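Local atomic coordinates of D-isomer specific 2-hydroxyacid dehydrogenase family protein (Aeromonas salmonicida subsp. salmonicida, PDB entry 3HG7), a protein that probably works as an NAD-dependent oxidoreductase of the D-isomer specific 2-hydroxyacid dehydrogenase family. Residues Asn15-Tyr18 against Glu19-Leu22; Ala35-Gln38 against Ser39-Glu42; Asp255-Glu258 against Gln259-Leu262. The protein carries 1 engineered substitution. All blocks are in the same frame, centred on the assembly; numbering follows the deposited sequence.

Interaction 1 (Asn15-Tyr18 against Glu19-Leu22); sequences NAHY and ERLL
The His17 ring swings forward along the helix because its CG sits anti to the backbone N (chi1 -158°). Leu21, one turn later, has its CG anti to the carbonyl carbon (chi1 -76°), which turns the isobutyl group back toward that ring. The two belong to helix 15-24, the connecting helix of a beta-alpha-beta unit between the parallel strands 6-11 and 30-34. Leu21 CD1 comes obliquely to His17 CD2 at 3.5 Å, an ordinary i to i+4 packing contact. The backbone reinforces it. Leu21 N donates to His17 O at 3.0 Å. Leu22 N likewise reaches Tyr18 O at 2.8 Å, and Glu19 N reaches Asn15 O, also at 2.8 Å. Arg20 bends at chi3 and carries its guanidinium to the His17 ring, at 38° to the ring plane. It was deposited in two conformers, so this approach is doubtful in detail.

The helix has a buried and an open side. Tyr18 and Leu22 are buried: Tyr18 packs on Pro286 and Val289 of helix 286-301, and Leu22 lies on strands 6-11 and 30-34. Asn15, at the helix start, accepts from Ser12 N through OD1. Glu19 extends its chain beside Leu10, and OE1 makes a salt bridge with Arg34 of strand 30-34. Ala16 O accepts Arg20 N at 3.2 Å and takes a second proton from a water at 2.6 Å; the same water donates to Glu19 OE1 at 3.2 Å.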
loop_
_atom_site.group_PDB
_atom_site.type_symbol
_atom_site.label_atom_id
_atom_site.label_comp_id
_atom_site.label_asym_id
_atom_site.label_seq_id
_atom_site.Cartn_x
_atom_site.Cartn_y
_atom_site.Cartn_z
ATOM N N ASN A 15 -18.581 -7.370 2.142
ATOM C CA ASN A 15 -19.400 -8.564 1.893
ATOM C C ASN A 15 -20.569 -8.374 0.923
ATOM O O ASN A 15 -20.824 -9.233 0.082
ATOM C CB ASN A 15 -19.985 -9.089 3.208
ATOM C CG ASN A 15 -19.059 -10.058 3.929
ATOM O OD1 ASN A 15 -18.026 -10.461 3.403
ATOM N ND2 ASN A 15 -19.432 -10.437 5.155
ATOM N N ALA A 16 -21.334 -7.299 1.100
ATOM C CA ALA A 16 -22.512 -7.106 0.283
ATOM C C ALA A 16 -22.122 -7.001 -1.206
ATOM O O ALA A 16 -22.744 -7.642 -2.064
ATOM C CB ALA A 16 -23.322 -5.879 0.762
ATOM N N HIS A 17 -21.062 -6.241 -1.474
ATOM C CA HIS A 17 -20.538 -6.058 -2.822
ATOM C C HIS A 17 -19.969 -7.398 -3.327
ATOM O O HIS A 17 -20.296 -7.842 -4.423
ATOM C CB HIS A 17 -19.461 -4.969 -2.819
ATOM C CG HIS A 17 -19.218 -4.329 -4.157
ATOM N ND1 HIS A 17 -18.577 -3.112 -4.300
ATOM C CD2 HIS A 17 -19.554 -4.726 -5.407
ATOM C CE1 HIS A 17 -18.504 -2.808 -5.587
ATOM N NE2 HIS A 17 -19.095 -3.772 -6.279
ATOM N N TYR A 18 -19.140 -8.051 -2.520
ATOM C CA TYR A 18 -18.594 -9.368 -2.950
ATOM C C TYR A 18 -19.675 -10.398 -3.264
ATOM O O TYR A 18 -19.558 -11.178 -4.239
ATOM C CB TYR A 18 -17.589 -9.925 -1.920
ATOM C CG TYR A 18 -16.283 -9.176 -1.981
ATOM C CD1 TYR A 18 -15.553 -9.118 -3.184
ATOM C CD2 TYR A 18 -15.761 -8.540 -0.854
ATOM C CE1 TYR A 18 -14.363 -8.386 -3.265
ATOM C CE2 TYR A 18 -14.575 -7.837 -0.917
ATOM C CZ TYR A 18 -13.873 -7.764 -2.128
ATOM O OH TYR A 18 -12.672 -7.068 -2.218
ATOM N N GLU A 19 -20.701 -10.454 -2.416
ATOM C CA GLU A 19 -21.775 -11.440 -2.612
ATOM C C GLU A 19 -22.505 -11.210 -3.934
ATOM O O GLU A 19 -22.792 -12.177 -4.652
ATOM C CB GLU A 19 -22.757 -11.419 -1.434
ATOM C CG GLU A 19 -23.910 -12.399 -1.541
ATOM C CD GLU A 19 -24.777 -12.412 -0.296
ATOM O OE1 GLU A 19 -25.290 -11.344 0.070
ATOM O OE2 GLU A 19 -24.939 -13.491 0.306
ATOM N N ARG A 20 -22.809 -9.942 -4.220
ATOM C CA ARG A 20 -23.446 -9.558 -5.478
ATOM C C ARG A 20 -22.561 -9.972 -6.648
ATOM O O ARG A 20 -23.033 -10.620 -7.571
ATOM C CB ARG A 20 -23.724 -8.050 -5.529
ATOM C CG ARG A 20 -24.133 -7.521 -6.901
ATOM C CD ARG A 20 -24.775 -6.143 -6.820
ATOM N NE ARG A 20 -23.873 -5.129 -6.293
ATOM C CZ ARG A 20 -22.793 -4.678 -6.921
ATOM N NH1 ARG A 20 -22.446 -5.170 -8.103
ATOM N NH2 ARG A 20 -22.053 -3.740 -6.353
ATOM N N LEU A 21 -21.286 -9.619 -6.595
ATOM C CA LEU A 21 -20.367 -9.891 -7.705
ATOM C C LEU A 21 -20.164 -11.380 -7.961
ATOM O O LEU A 21 -20.187 -11.853 -9.121
ATOM C CB LEU A 21 -19.024 -9.238 -7.423
ATOM C CG LEU A 21 -18.906 -7.722 -7.609
ATOM C CD1 LEU A 21 -17.664 -7.225 -6.937
ATOM C CD2 LEU A 21 -18.913 -7.414 -9.128
ATOM N N LEU A 22 -19.951 -12.109 -6.876
ATOM C CA LEU A 22 -19.761 -13.563 -6.945
ATOM C C LEU A 22 -21.000 -14.351 -7.365
ATOM O O LEU A 22 -20.881 -15.395 -8.016
ATOM C CB LEU A 22 -19.202 -14.079 -5.618
ATOM C CG LEU A 22 -17.692 -14.322 -5.518
ATOM C CD1 LEU A 22 -16.814 -13.564 -6.550
ATOM C CD2 LEU A 22 -17.202 -14.065 -4.114
HETATM O O HOH W 1 -25.127 -8.656 -1.587
#

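Interaction 2 (Ala35-Gln38 against Ser39-Glu42); sequences ADNQ and SDAE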
loop_
_atom_site.group_PDB
_atom_site.type_symbol
_atom_site.label_atom_id
_atom_site.label_comp_id
_atom_site.label_asym_id
_atom_site.label_seq_id
_atom_site.Cartn_x
_atom_site.Cartn_y
_atom_site.Cartn_z
ATOM N N ALA A 35 -20.670 -13.865 6.435
ATOM C CA ALA A 35 -20.820 -13.471 7.855
ATOM C C ALA A 35 -20.365 -12.047 8.063
ATOM O O ALA A 35 -19.207 -11.757 7.836
ATOM C CB ALA A 35 -20.046 -14.430 8.752
ATOM N N ASP A 36 -21.287 -11.168 8.493
ATOM C CA ASP A 36 -21.014 -9.733 8.665
ATOM C C ASP A 36 -20.452 -9.339 10.028
ATOM O O ASP A 36 -20.065 -8.179 10.225
ATOM C CB ASP A 36 -22.271 -8.888 8.361
ATOM C CG ASP A 36 -22.489 -8.648 6.854
ATOM O OD1 ASP A 36 -21.901 -9.350 6.002
ATOM O OD2 ASP A 36 -23.280 -7.743 6.516
ATOM N N ASN A 37 -20.424 -10.299 10.961
ATOM C CA ASN A 37 -19.713 -10.129 12.216
ATOM C C ASN A 37 -18.996 -11.405 12.645
ATOM O O ASN A 37 -19.114 -12.445 11.980
ATOM C CB ASN A 37 -20.669 -9.623 13.319
ATOM C CG ASN A 37 -21.765 -10.640 13.660
ATOM O OD1 ASN A 37 -21.720 -11.814 13.247
ATOM N ND2 ASN A 37 -22.776 -10.188 14.416
ATOM N N GLN A 38 -18.223 -11.318 13.726
ATOM C CA GLN A 38 -17.419 -12.459 14.151
ATOM C C GLN A 38 -18.274 -13.574 14.716
ATOM O O GLN A 38 -17.998 -14.751 14.468
ATOM C CB GLN A 38 -16.297 -12.086 15.142
ATOM C CG GLN A 38 -15.486 -13.363 15.541
ATOM C CD GLN A 38 -14.417 -13.146 16.591
ATOM O OE1 GLN A 38 -13.648 -12.174 16.539
ATOM N NE2 GLN A 38 -14.361 -14.070 17.569
ATOM N N SER A 39 -19.328 -13.210 15.444
ATOM C CA SER A 39 -20.234 -14.177 16.027
ATOM C C SER A 39 -20.872 -15.117 14.985
ATOM O O SER A 39 -20.895 -16.348 15.165
ATOM C CB SER A 39 -21.312 -13.467 16.865
ATOM O OG SER A 39 -22.193 -14.432 17.436
ATOM N N ASP A 40 -21.392 -14.542 13.901
ATOM C CA ASP A 40 -21.965 -15.352 12.815
ATOM C C ASP A 40 -20.886 -16.180 12.143
ATOM O O ASP A 40 -21.126 -17.325 11.740
ATOM C CB ASP A 40 -22.676 -14.487 11.761
ATOM C CG ASP A 40 -24.006 -13.946 12.237
ATOM O OD1 ASP A 40 -24.495 -14.366 13.312
ATOM O OD2 ASP A 40 -24.571 -13.086 11.525
ATOM N N ALA A 41 -19.683 -15.632 12.037
ATOM C CA ALA A 41 -18.585 -16.381 11.420
ATOM C C ALA A 41 -18.173 -17.610 12.231
ATOM O O ALA A 41 -17.785 -18.639 11.657
ATOM C CB ALA A 41 -17.410 -15.486 11.179
ATOM N N GLU A 42 -18.260 -17.512 13.564
ATOM C CA GLU A 42 -17.922 -18.647 14.454
ATOM C C GLU A 42 -18.622 -19.913 14.072
ATOM O O GLU A 42 -18.043 -20.995 14.159
ATOM C CB GLU A 42 -18.283 -18.348 15.929
ATOM C CG GLU A 42 -17.651 -17.108 16.508
ATOM C CD GLU A 42 -16.223 -17.292 17.000
ATOM O OE1 GLU A 42 -15.650 -18.391 16.840
ATOM O OE2 GLU A 42 -15.660 -16.317 17.563
HETATM O O HOH W 2 -23.942 -12.007 9.076
HETATM O O HOH W 3 -24.911 -12.170 15.056
#
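Asn37 caps the helix that follows it. Its CG stands between the backbone N and the carbonyl carbon (chi1 65°), which turns OD1 to Asp40 N at 2.8 Å. This N-cap bond takes up an amide of the first helical turn. The backbone O of Asn37 accepts Ala41 N. On the other side of its amide, Asn37 ND2 shares a water with Asp40 OD1, while a second water links Asp40 OD2 to Asp36 N.

Gln38 and Glu42 meet one turn apart. Gln38 runs out fully extended, whereas Glu42 folds back at chi2 (-82°). Gln38 NE2 therefore donates to Glu42 OE2 at 2.6 Å. OE2 lies close to the plane of the Gln38 amide. The amide and carboxylate planes are 57° apart. The other oxygen, Glu42 OE1, makes a salt bridge with Lys64.

Ala35 CB meets Ala41 CB at 3.7 Å, and both residues are buried. The loop leads from strand 30-34, an outermost strand of the five-stranded parallel sheet, into helix 38-44. Ala35 still bonds through its backbone to Leu10 of strand 6-11, and Gln38, Ala41 and Glu42 lie against Leu61 of a nearby loop.

Interaction 3 (Asp255-Glu258 against Gln259-Leu262); sequences DVFE and QEPL
Phe257 and Leu262 lie across each other within a tight loop, while Glu260 reaches back between the two limbs to the backbone. The Phe257 CG is anti to the carbonyl carbon (chi1 -59°), and the ring turns toward the returning chain. Leu262 meets it with both methyls. CD2 lies over one face, displaced toward the rim, and is 4.2 Å from Phe257 CE1. CD1 touches Phe257 CD1 at 3.9 Å and Phe257 CG at 4.0 Å. Both side chains are buried and both also pack on Ile276 of strand 274-276. Leu268 adds to the cover of Phe257, and Trp269 to that of Leu262.

Glu260 carries the polar part. Its chi1 of 24° is far from a staggered value, but beyond CG the chain is extended. This takes OE1 to Phe257 N at 2.9 Å; the bond is somewhat bent, 148° at the hydrogen. The oxygen is met nearly along its C-O axis. OE1 also lies 3.5 Å from Val256 CA. The other oxygen, OE2, bonds to His279 ND1. The carboxylate is thus held at both oxygens, and the backbone bond helps fix its rotation toward the histidine. Phe257 CB lies 3.5 Å from Gln259 O. A cis peptide precedes Pro261. Glu258 N donates to Glu237 OE2, beyond the loop.

A bound glycerol, probably from the crystallisation liquor, lies about 5 Å from the Val256 side chain. The loop follows strand 251-254 of the Rossmann-type NAD-binding domain. The Glu260-His279 pair is consistent with the acidic residue and histidine that work together in the active site of D-2-hydroxyacid dehydrogenases.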
loop_
_atom_site.group_PDB
_atom_site.type_symbol
_atom_site.label_atom_id
_atom_site.label_comp_id
_atom_site.label_asym_id
_atom_site.label_seq_id
_atom_site.Cartn_x
_atom_site.Cartn_y
_atom_site.Cartn_z
ATOM N N ASP A 255 1.282 7.440 4.511
ATOM C CA ASP A 255 0.015 6.705 4.494
ATOM C C ASP A 255 0.095 5.511 5.472
ATOM O O ASP A 255 -0.919 4.956 5.879
ATOM C CB ASP A 255 -0.306 6.217 3.076
ATOM C CG ASP A 255 -1.703 5.641 2.962
ATOM O OD1 ASP A 255 -2.659 6.295 3.465
ATOM O OD2 ASP A 255 -1.830 4.508 2.427
ATOM N N VAL A 256 1.315 5.171 5.874
ATOM C CA VAL A 256 1.567 3.958 6.688
ATOM C C VAL A 256 2.490 4.268 7.858
ATOM O O VAL A 256 3.271 5.222 7.817
ATOM C CB VAL A 256 2.150 2.825 5.848
ATOM C CG1 VAL A 256 1.118 2.336 4.848
ATOM C CG2 VAL A 256 3.473 3.267 5.152
ATOM N N PHE A 257 2.377 3.467 8.918
ATOM C CA PHE A 257 2.994 3.831 10.182
ATOM C C PHE A 257 3.478 2.608 10.941
ATOM O O PHE A 257 2.971 1.505 10.719
ATOM C CB PHE A 257 2.008 4.648 11.013
ATOM C CG PHE A 257 1.568 5.902 10.317
ATOM C CD1 PHE A 257 2.358 7.058 10.381
ATOM C CD2 PHE A 257 0.406 5.913 9.541
ATOM C CE1 PHE A 257 1.975 8.217 9.712
ATOM C CE2 PHE A 257 0.027 7.057 8.858
ATOM C CZ PHE A 257 0.809 8.213 8.956
ATOM N N GLU A 258 4.464 2.826 11.811
ATOM C CA GLU A 258 4.980 1.778 12.715
ATOM C C GLU A 258 3.845 1.165 13.553
ATOM O O GLU A 258 3.850 -0.039 13.831
ATOM C CB GLU A 258 6.077 2.365 13.626
ATOM C CG GLU A 258 7.369 1.545 13.706
ATOM C CD GLU A 258 8.631 2.407 13.532
ATOM O OE1 GLU A 258 8.818 3.389 14.289
ATOM O OE2 GLU A 258 9.436 2.092 12.626
ATOM N N GLN A 259 2.883 2.002 13.952
ATOM C CA GLN A 259 1.669 1.543 14.645
ATOM C C GLN A 259 0.400 2.107 13.970
ATOM O O GLN A 259 0.274 3.322 13.801
ATOM C CB GLN A 259 1.716 1.955 16.125
ATOM C CG GLN A 259 0.412 1.745 16.920
ATOM C CD GLN A 259 0.264 0.340 17.513
ATOM O OE1 GLN A 259 1.136 -0.138 18.245
ATOM N NE2 GLN A 259 -0.859 -0.315 17.210
ATOM N N GLU A 260 -0.524 1.230 13.583
ATOM C CA GLU A 260 -1.845 1.671 13.084
ATOM C C GLU A 260 -3.057 0.971 13.711
ATOM O O GLU A 260 -3.020 -0.240 13.959
ATOM C CB GLU A 260 -1.941 1.650 11.558
ATOM C CG GLU A 260 -0.998 0.732 10.855
ATOM C CD GLU A 260 -0.894 1.056 9.381
ATOM O OE1 GLU A 260 0.108 1.681 8.956
ATOM O OE2 GLU A 260 -1.824 0.680 8.644
ATOM N N PRO A 261 -4.139 1.733 13.964
ATOM C CA PRO A 261 -4.210 3.171 13.699
ATOM C C PRO A 261 -3.127 3.951 14.450
ATOM O O PRO A 261 -2.710 3.546 15.549
ATOM C CB PRO A 261 -5.604 3.568 14.198
ATOM C CG PRO A 261 -6.157 2.369 14.892
ATOM C CD PRO A 261 -5.443 1.184 14.351
ATOM N N LEU A 262 -2.670 5.049 13.858
ATOM C CA LEU A 262 -1.697 5.904 14.522
ATOM C C LEU A 262 -2.328 6.387 15.825
ATOM O O LEU A 262 -3.388 7.008 15.796
ATOM C CB LEU A 262 -1.307 7.076 13.618
ATOM C CG LEU A 262 -0.174 7.980 14.100
ATOM C CD1 LEU A 262 1.150 7.223 14.107
ATOM C CD2 LEU A 262 -0.093 9.228 13.215
#

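Overall arrangement
Interactions 1 and 2 belong to the same five-stranded domain, with centres 16 Å apart. They touch directly: Asn15 ND2 lies 2.8 Å from Asp36 OD1, probably hydrogen-bonded, so the start of helix 15-24 is tied to the loop before helix 38-44. Interaction 3 stands apart in the seven-stranded NAD-binding domain, about 17 Å from interaction 1 and 16 Å from interaction 2 between nearest atoms. All three are partly buried. Interaction 1 relies on regular helical bonds, with one side packed inward. Interaction 2 is the more exposed and depends on capping, waters and an amide-carboxylate bond. Interaction 3 lies nearest the chain centre and pairs an apolar ring contact with a carboxylate directed at His279.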